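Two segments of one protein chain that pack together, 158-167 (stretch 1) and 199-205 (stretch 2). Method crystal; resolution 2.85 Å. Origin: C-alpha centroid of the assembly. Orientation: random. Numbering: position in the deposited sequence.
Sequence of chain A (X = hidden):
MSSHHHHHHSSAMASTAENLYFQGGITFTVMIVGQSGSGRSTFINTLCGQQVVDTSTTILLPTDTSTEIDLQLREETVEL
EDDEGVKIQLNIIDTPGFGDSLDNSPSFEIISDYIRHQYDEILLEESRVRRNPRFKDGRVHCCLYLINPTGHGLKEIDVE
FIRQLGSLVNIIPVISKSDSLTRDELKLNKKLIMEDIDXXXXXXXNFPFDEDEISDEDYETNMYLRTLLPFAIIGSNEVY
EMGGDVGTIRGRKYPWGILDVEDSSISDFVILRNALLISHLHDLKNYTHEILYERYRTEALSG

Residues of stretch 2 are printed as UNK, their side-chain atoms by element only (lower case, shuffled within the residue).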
# COMPACT_ATOMS: atom_id res chain seq x y z
N ASP A 158 -4.86 -10.66 -8.63
CA ASP A 158 -4.79 -9.78 -7.47
C ASP A 158 -4.31 -10.59 -6.27
O ASP A 158 -3.46 -10.11 -5.53
CB ASP A 158 -6.15 -9.13 -7.19
CG ASP A 158 -6.66 -8.20 -8.28
OD1 ASP A 158 -5.84 -7.45 -8.87
OD2 ASP A 158 -7.90 -8.16 -8.49
N VAL A 159 -4.79 -11.84 -6.15
CA VAL A 159 -4.41 -12.78 -5.09
C VAL A 159 -2.97 -13.26 -5.26
O VAL A 159 -2.18 -13.11 -4.33
CB VAL A 159 -5.43 -13.95 -4.95
CG1 VAL A 159 -4.81 -15.17 -4.26
CG2 VAL A 159 -6.67 -13.49 -4.22
N GLU A 160 -2.63 -13.80 -6.43
CA GLU A 160 -1.28 -14.32 -6.71
C GLU A 160 -0.20 -13.26 -6.65
O GLU A 160 0.93 -13.59 -6.30
CB GLU A 160 -1.21 -15.10 -8.02
CG GLU A 160 -0.93 -16.58 -7.78
CD GLU A 160 0.33 -16.88 -6.98
OE1 GLU A 160 1.44 -16.52 -7.45
OE2 GLU A 160 0.21 -17.48 -5.89
N PHE A 161 -0.55 -11.99 -6.93
CA PHE A 161 0.42 -10.92 -6.84
C PHE A 161 0.75 -10.64 -5.39
O PHE A 161 1.92 -10.68 -5.02
CB PHE A 161 -0.06 -9.61 -7.52
CG PHE A 161 0.99 -8.52 -7.47
CD1 PHE A 161 1.08 -7.66 -6.37
CD2 PHE A 161 1.93 -8.39 -8.50
CE1 PHE A 161 2.10 -6.69 -6.30
CE2 PHE A 161 2.93 -7.40 -8.43
CZ PHE A 161 3.01 -6.57 -7.33
N ILE A 162 -0.26 -10.33 -4.57
CA ILE A 162 0.00 -9.92 -3.21
C ILE A 162 0.53 -11.07 -2.31
O ILE A 162 1.15 -10.75 -1.31
CB ILE A 162 -1.17 -9.11 -2.56
CG1 ILE A 162 -2.42 -9.94 -2.28
CG2 ILE A 162 -1.51 -7.88 -3.41
CD1 ILE A 162 -3.65 -9.10 -2.12
N ARG A 163 0.38 -12.37 -2.66
CA ARG A 163 0.94 -13.37 -1.74
C ARG A 163 2.45 -13.49 -1.82
O ARG A 163 3.12 -13.66 -0.80
CB ARG A 163 0.30 -14.76 -1.83
CG ARG A 163 0.04 -15.35 -3.20
CD ARG A 163 -1.16 -16.31 -3.19
NE ARG A 163 -1.68 -16.61 -1.85
CZ ARG A 163 -1.25 -17.61 -1.07
NH1 ARG A 163 -0.27 -18.40 -1.49
NH2 ARG A 163 -1.77 -17.79 0.13
N GLN A 164 2.98 -13.37 -3.04
CA GLN A 164 4.40 -13.43 -3.31
C GLN A 164 5.07 -12.15 -2.79
O GLN A 164 5.87 -12.21 -1.85
CB GLN A 164 4.64 -13.60 -4.82
CG GLN A 164 3.92 -14.82 -5.40
CD GLN A 164 4.17 -14.98 -6.87
OE1 GLN A 164 3.54 -14.35 -7.72
NE2 GLN A 164 5.09 -15.87 -7.21
N LEU A 165 4.64 -11.00 -3.33
CA LEU A 165 5.21 -9.68 -3.07
C LEU A 165 4.92 -9.14 -1.69
O LEU A 165 5.64 -8.26 -1.24
CB LEU A 165 4.81 -8.69 -4.17
CG LEU A 165 5.60 -8.96 -5.48
CD1 LEU A 165 4.81 -9.82 -6.49
CD2 LEU A 165 6.13 -7.70 -6.10
N GLY A 166 3.94 -9.73 -1.01
CA GLY A 166 3.54 -9.34 0.35
C GLY A 166 4.55 -9.65 1.43
O GLY A 166 4.43 -9.17 2.56
N SER A 167 5.54 -10.48 1.09
CA SER A 167 6.61 -10.85 2.00
C SER A 167 7.79 -9.89 1.83
O SER A 167 8.56 -9.69 2.77
CB SER A 167 7.05 -12.28 1.73
OG SER A 167 7.84 -12.76 2.80
N UNK A 199 -9.31 -15.50 3.58
CA UNK A 199 -9.35 -16.80 2.94
C UNK A 199 -8.04 -17.26 2.29
O UNK A 199 -7.75 -18.46 2.29
n UNK A 199 -9.08 -20.94 0.91
c UNK A 199 -10.77 -18.72 0.42
c UNK A 199 -10.32 -21.14 0.46
n UNK A 199 -10.72 -22.38 0.23
c UNK A 199 -11.06 -18.22 1.78
c UNK A 199 -10.47 -16.84 1.91
n UNK A 199 -11.14 -20.12 0.25
N UNK A 200 -7.27 -16.32 1.71
CA UNK A 200 -6.01 -16.67 1.06
C UNK A 200 -4.80 -16.21 1.88
O UNK A 200 -3.69 -16.15 1.35
c UNK A 200 -8.55 -18.22 -2.15
c UNK A 200 -8.31 -16.10 -1.49
c UNK A 200 -6.42 -19.20 -1.54
c UNK A 200 -7.12 -16.71 -1.20
c UNK A 200 -9.01 -19.43 -2.67
c UNK A 200 -7.26 -18.08 -1.59
n UNK A 200 -9.16 -16.99 -2.09
c UNK A 200 -5.99 -16.14 -0.40
c UNK A 200 -6.88 -20.40 -2.05
c UNK A 200 -8.17 -20.51 -2.58
N UNK A 201 -5.02 -15.92 3.19
CA UNK A 201 -4.01 -15.44 4.13
C UNK A 201 -3.05 -14.49 3.41
O UNK A 201 -1.86 -14.78 3.24
o UNK A 201 -3.88 -18.59 5.92
c UNK A 201 -3.97 -17.37 5.86
c UNK A 201 -3.25 -16.61 4.77
n UNK A 201 -4.67 -16.67 6.77
N UNK A 202 -3.61 -13.38 2.89
CA UNK A 202 -2.78 -12.49 2.10
C UNK A 202 -2.01 -11.54 2.99
O UNK A 202 -2.58 -10.92 3.88
c UNK A 202 -5.25 -12.18 -0.88
c UNK A 202 -3.56 -11.80 0.97
c UNK A 202 -3.05 -13.37 -0.94
c UNK A 202 -4.12 -12.79 -0.07
N UNK A 203 -0.66 -11.56 2.87
CA UNK A 203 0.16 -10.73 3.76
C UNK A 203 0.14 -9.25 3.37
O UNK A 203 0.96 -8.79 2.55
c UNK A 203 1.52 -11.41 3.72
c UNK A 203 1.55 -12.17 2.44
c UNK A 203 0.17 -12.31 1.90
N UNK A 204 -0.81 -8.51 3.97
CA UNK A 204 -1.09 -7.10 3.79
C UNK A 204 -0.55 -6.34 5.00
O UNK A 204 -0.45 -6.96 6.06
c UNK A 204 -2.64 -7.02 3.60
c UNK A 204 -2.57 -7.66 1.14
c UNK A 204 -3.47 -6.20 4.66
c UNK A 204 -2.97 -6.61 2.17
N UNK A 205 -0.17 -5.04 4.86
CA UNK A 205 0.31 -4.24 6.01
C UNK A 205 -0.93 -3.87 6.75
O UNK A 205 -1.74 -3.10 6.22
c UNK A 205 1.47 -0.32 8.32
c UNK A 205 2.89 -2.43 7.23
c UNK A 205 0.93 -1.08 7.28
c UNK A 205 1.04 -2.96 5.58
c UNK A 205 2.74 -0.61 8.79
o UNK A 205 3.31 0.11 9.82
c UNK A 205 3.44 -1.68 8.26
c UNK A 205 1.63 -2.15 6.72

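Position 199 carries seven side-chain atoms: three carbons in a chain, a nitrogen, then a carbon bearing two more nitrogens. That terminal group is a guanidinium, so the residue is arginine. Arg199 stays out of the contact.

Position 200 has one carbon followed by fused five- and six-membered rings holding eight carbons and one nitrogen, an indole. Its CA-to-CB bond points toward stretch 1, and a ring carbon lies 4.1 Å from Val159 CG2. The residue is tryptophan, and that carbon is CD1 of Trp200. Trp200 is also the first residue after a helix to leave helical phi/psi (-107/17).

Position 201 shows two carbons, the second carrying one oxygen and one nitrogen. A carboxamide this close to the backbone means asparagine. The phi/psi of Asn201, 37/61, has the positive phi that asparagine tolerates better than most residues; its CA-to-CB bond points sideways, and Asn201 CB stays 5.0 Å from Arg163 NH2.

Position 202 has four carbons forked at the second, with no heteroatom. Its CA-to-CB bond runs sideways, but the end of the side chain comes nearer, the fork's tips lying against Val159, Ile162 and Arg163. The residue is leucine. Leu202 CD1 lies 3.7 Å from Ile162 CD1 and 3.9 Å from Val159 CG2, while Leu202 CD2 is 3.5 Å from Val159 O and 3.6 Å from Arg163 NE.

At position 203, three carbons close a ring onto the backbone nitrogen, and one lies against Ile162 O and Arg163 CA, leaving proline as the assignment. Pro203 CD packs 3.7 Å from Ile162 O and 3.9 Å from Arg163 CA, so the ring rests against helix backbone.

Position 204 has four carbons forked at the first; the longer arm, two carbons long, meets Ile162 CD1 at its tip: isoleucine. Ile204 CD1 reaches Ile162 CD1 at 3.7 Å.

Position 205 has one carbon, then a six-carbon ring bearing an oxygen, hence tyrosine. The end of the Tyr205 side chain leads away.

The contact, burying 429 Å² in total, combines apolar packing with one directional bond. Val159 and Ile162, one helical turn apart, meet Leu202, with Trp200 and Ile204 adding further apolar contacts. Arg163 NH2 donates a nearly linear hydrogen bond to Trp200 O (2.8 Å, 170°), and the acceptor sits at the guanidinium edge, near its plane. At Gly166, close backbone approach depends on the missing side chain: Gly166 CA makes a CA-H...O contact with Pro203 O at 3.4 Å, whereas an ideal CB on Gly166 would lie only 2.6 Å from Pro203 O, a clash.

Stretch 2, residues 199-205: RWNLPIY
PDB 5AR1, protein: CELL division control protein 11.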